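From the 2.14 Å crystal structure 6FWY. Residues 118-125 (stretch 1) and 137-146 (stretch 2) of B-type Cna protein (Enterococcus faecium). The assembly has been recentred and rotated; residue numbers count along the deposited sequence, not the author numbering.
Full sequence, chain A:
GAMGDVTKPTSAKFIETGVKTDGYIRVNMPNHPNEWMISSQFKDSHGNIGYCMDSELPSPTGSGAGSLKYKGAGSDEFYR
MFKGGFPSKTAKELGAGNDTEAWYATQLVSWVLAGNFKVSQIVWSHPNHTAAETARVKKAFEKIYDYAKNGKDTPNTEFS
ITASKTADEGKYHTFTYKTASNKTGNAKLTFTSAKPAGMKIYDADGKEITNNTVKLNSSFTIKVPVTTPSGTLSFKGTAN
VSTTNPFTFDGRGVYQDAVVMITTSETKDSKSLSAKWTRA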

# COMPACT_ATOMS: atom_id res chain seq x y z
N LYS A 118 21.18 -15.24 0.06
CA LYS A 118 21.30 -14.75 1.43
C LYS A 118 22.33 -13.62 1.49
O LYS A 118 23.17 -13.48 0.58
CB LYS A 118 21.73 -15.91 2.35
CG LYS A 118 20.68 -17.03 2.44
CD LYS A 118 21.13 -18.14 3.41
CE LYS A 118 21.97 -19.14 2.65
NZ LYS A 118 22.69 -20.15 3.49
N VAL A 119 22.27 -12.84 2.57
CA VAL A 119 23.21 -11.74 2.81
C VAL A 119 24.66 -12.27 2.94
O VAL A 119 25.59 -11.62 2.46
CB VAL A 119 22.79 -10.89 4.04
CG1 VAL A 119 23.89 -9.92 4.49
CG2 VAL A 119 21.49 -10.11 3.76
N SER A 120 24.83 -13.44 3.54
CA SER A 120 26.16 -14.04 3.67
C SER A 120 26.81 -14.42 2.33
O SER A 120 28.02 -14.63 2.27
CB SER A 120 26.11 -15.28 4.59
OG SER A 120 25.20 -16.24 4.09
N GLN A 121 26.00 -14.56 1.27
CA GLN A 121 26.54 -14.79 -0.08
C GLN A 121 27.04 -13.50 -0.79
O GLN A 121 27.76 -13.59 -1.77
CB GLN A 121 25.52 -15.49 -0.97
CG GLN A 121 25.10 -16.88 -0.52
CD GLN A 121 23.87 -17.36 -1.28
OE1 GLN A 121 22.79 -17.43 -0.71
NE2 GLN A 121 24.03 -17.65 -2.58
N ILE A 122 26.67 -12.33 -0.30
CA ILE A 122 27.06 -11.08 -0.96
C ILE A 122 28.56 -10.82 -0.80
O ILE A 122 29.05 -10.79 0.30
CB ILE A 122 26.24 -9.87 -0.47
CG1 ILE A 122 24.75 -10.08 -0.78
CG2 ILE A 122 26.70 -8.60 -1.17
CD1 ILE A 122 23.81 -9.09 -0.13
N VAL A 123 29.25 -10.63 -1.92
CA VAL A 123 30.65 -10.18 -1.97
C VAL A 123 30.68 -8.65 -2.16
O VAL A 123 30.26 -8.14 -3.20
CB VAL A 123 31.46 -10.90 -3.09
CG1 VAL A 123 32.90 -10.42 -3.16
CG2 VAL A 123 31.44 -12.40 -2.86
N TRP A 124 31.20 -7.93 -1.16
CA TRP A 124 31.11 -6.47 -1.11
C TRP A 124 32.26 -5.81 -1.85
O TRP A 124 33.03 -5.06 -1.27
CB TRP A 124 31.01 -5.99 0.34
CG TRP A 124 29.76 -6.46 0.98
CD1 TRP A 124 29.62 -7.52 1.83
CD2 TRP A 124 28.44 -5.93 0.78
NE1 TRP A 124 28.30 -7.66 2.19
CE2 TRP A 124 27.55 -6.71 1.56
CE3 TRP A 124 27.92 -4.86 0.02
CZ2 TRP A 124 26.19 -6.46 1.61
CZ3 TRP A 124 26.56 -4.62 0.06
CH2 TRP A 124 25.70 -5.41 0.85
N SER A 125 32.35 -6.11 -3.14
CA SER A 125 33.39 -5.56 -4.01
C SER A 125 33.06 -5.94 -5.44
O SER A 125 32.40 -6.95 -5.69
CB SER A 125 34.80 -6.06 -3.63
OG SER A 125 34.91 -7.46 -3.86
N VAL A 137 26.88 1.91 -1.22
CA VAL A 137 25.83 0.94 -1.55
C VAL A 137 25.51 -0.01 -0.38
O VAL A 137 24.33 -0.23 -0.05
CB VAL A 137 26.16 0.15 -2.85
CG1 VAL A 137 25.19 -1.00 -3.07
CG2 VAL A 137 26.15 1.08 -4.04
N LYS A 138 26.56 -0.53 0.26
CA LYS A 138 26.40 -1.38 1.44
C LYS A 138 25.65 -0.68 2.59
O LYS A 138 24.75 -1.25 3.20
CB LYS A 138 27.77 -1.84 1.94
CG LYS A 138 27.71 -2.87 3.03
CD LYS A 138 29.09 -3.43 3.38
CE LYS A 138 28.90 -4.57 4.36
NZ LYS A 138 30.17 -4.88 5.07
N LYS A 139 26.04 0.56 2.88
CA LYS A 139 25.39 1.39 3.89
C LYS A 139 23.90 1.61 3.56
O LYS A 139 23.04 1.39 4.41
CB LYS A 139 26.14 2.73 4.00
CG LYS A 139 25.77 3.57 5.22
CD LYS A 139 26.28 4.99 5.10
CE LYS A 139 25.72 5.89 6.18
NZ LYS A 139 26.78 6.36 7.11
N ALA A 140 23.61 2.00 2.32
CA ALA A 140 22.22 2.14 1.85
C ALA A 140 21.42 0.85 1.94
O ALA A 140 20.30 0.86 2.44
CB ALA A 140 22.18 2.68 0.42
N PHE A 141 22.01 -0.25 1.45
CA PHE A 141 21.41 -1.60 1.56
C PHE A 141 21.00 -1.94 3.00
O PHE A 141 19.86 -2.32 3.25
CB PHE A 141 22.38 -2.69 1.05
CG PHE A 141 21.93 -4.09 1.38
CD1 PHE A 141 21.04 -4.74 0.55
CD2 PHE A 141 22.36 -4.74 2.52
CE1 PHE A 141 20.57 -6.01 0.86
CE2 PHE A 141 21.89 -6.01 2.85
CZ PHE A 141 21.01 -6.66 2.02
N GLU A 142 21.95 -1.81 3.92
CA GLU A 142 21.71 -2.15 5.33
C GLU A 142 20.61 -1.31 5.98
O GLU A 142 19.83 -1.82 6.78
CB GLU A 142 23.00 -2.04 6.13
CG GLU A 142 23.98 -3.13 5.77
CD GLU A 142 25.37 -2.94 6.36
OE1 GLU A 142 25.64 -1.96 7.10
OE2 GLU A 142 26.22 -3.81 6.08
N LYS A 143 20.57 -0.03 5.64
CA LYS A 143 19.48 0.83 6.10
C LYS A 143 18.15 0.30 5.58
O LYS A 143 17.24 0.05 6.35
CB LYS A 143 19.70 2.27 5.65
CG LYS A 143 18.70 3.25 6.28
CD LYS A 143 19.09 4.70 6.05
CE LYS A 143 17.87 5.62 5.92
NZ LYS A 143 17.38 6.13 7.22
N ILE A 144 18.04 0.11 4.27
CA ILE A 144 16.77 -0.28 3.64
C ILE A 144 16.35 -1.67 4.11
O ILE A 144 15.19 -1.89 4.47
CB ILE A 144 16.84 -0.21 2.09
CG1 ILE A 144 17.15 1.23 1.62
CG2 ILE A 144 15.53 -0.66 1.45
CD1 ILE A 144 17.73 1.27 0.20
N TYR A 145 17.29 -2.61 4.13
CA TYR A 145 17.01 -3.99 4.52
C TYR A 145 16.53 -4.07 5.98
O TYR A 145 15.52 -4.70 6.27
CB TYR A 145 18.26 -4.85 4.31
CG TYR A 145 18.08 -6.32 4.55
CD1 TYR A 145 17.19 -7.05 3.79
CD2 TYR A 145 18.82 -6.99 5.51
CE1 TYR A 145 17.02 -8.41 3.98
CE2 TYR A 145 18.69 -8.36 5.70
CZ TYR A 145 17.76 -9.06 4.94
OH TYR A 145 17.58 -10.41 5.10
N ASP A 146 17.25 -3.41 6.88
CA ASP A 146 16.86 -3.35 8.28
C ASP A 146 15.41 -2.86 8.44
O ASP A 146 14.63 -3.44 9.18
CB ASP A 146 17.82 -2.46 9.07
CG ASP A 146 17.56 -2.49 10.59
OD1 ASP A 146 17.15 -3.56 11.12
OD2 ASP A 146 17.70 -1.44 11.27

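The segment 118-125 packs against the helix of 137-146 mainly through side chains, although CZ3 of Trp124 also reaches the backbone at CA of Lys138, 3.5 Å away. No hydrogen bond crosses between them, and the 313 Å² buried, summed over both sides, comes from apolar and aromatic contacts together with one cation-pi interaction. Val119, Ile122 and Trp124 face the helix, which answers with Lys138, Phe141 and Tyr145, residues spaced three and four apart and therefore aligned along one side of it.

Trp124 contributes the largest share, 105 Å². With chi1 at -64° (m) and chi2 at 100°, its CA-to-CB bond points toward the helix, and the indole reaches it. The Lys138 side chain is t at all four chi angles, and this extended form carries it along one face of the indole. CG of Lys138 lies 3.6 Å from the centroid of the six-membered ring of Trp124, 13° off the ring normal, a CH-pi contact; farther out, NZ of Lys138 sits 4.3 Å from the centroid of the five-membered ring, 15° off the normal, in a cation-pi interaction. Lysine suits this position because its methylenes can cover the aromatic surface while its ammonium group, at the end of a straight chain, reaches the electron-rich pyrrole part of the indole.

The edge of the same indole meets Phe141, where CH2 of Trp124 is 3.8 Å from CD2 of Phe141. The two rings are oblique, their planes at 58° and the centroids of the Trp124 six-membered ring and the Phe141 ring 5.7 Å apart. Phe141 is buried; its CA-to-CB bond points toward the first stretch, and with the t rotamer (chi1 169°, chi2 84°) the ring touches three residues there. Its tip is met by CG2 of Val119, 3.9 Å from CZ of Phe141 and near the ring plane, and by CD1 of Ile122, 4.3 Å from that same CZ. Ile122, in the mt rotamer, is extended far enough for its terminal methyl to make this approach from a buried site.

Val119 is t (chi1 168°), and its CG2 touches two aromatic residues: besides Phe141, it lies 3.8 Å from CE2 of Tyr145. A compact branched side chain fits this position, and Tyr145, also t at chi1, brings its ring to the methyl one helical turn beyond Phe141. The backbone around Val119 is shaped by a short 3-10 segment, with N of Ile122 hydrogen-bonded to O of Val119 at 3.0 Å. Just before it, N of Lys118 donates to OE1 of Gln121 at 2.8 Å, a near-linear hydrogen bond (N-H...acceptor angle 176°) that ties the two ends of the turn together.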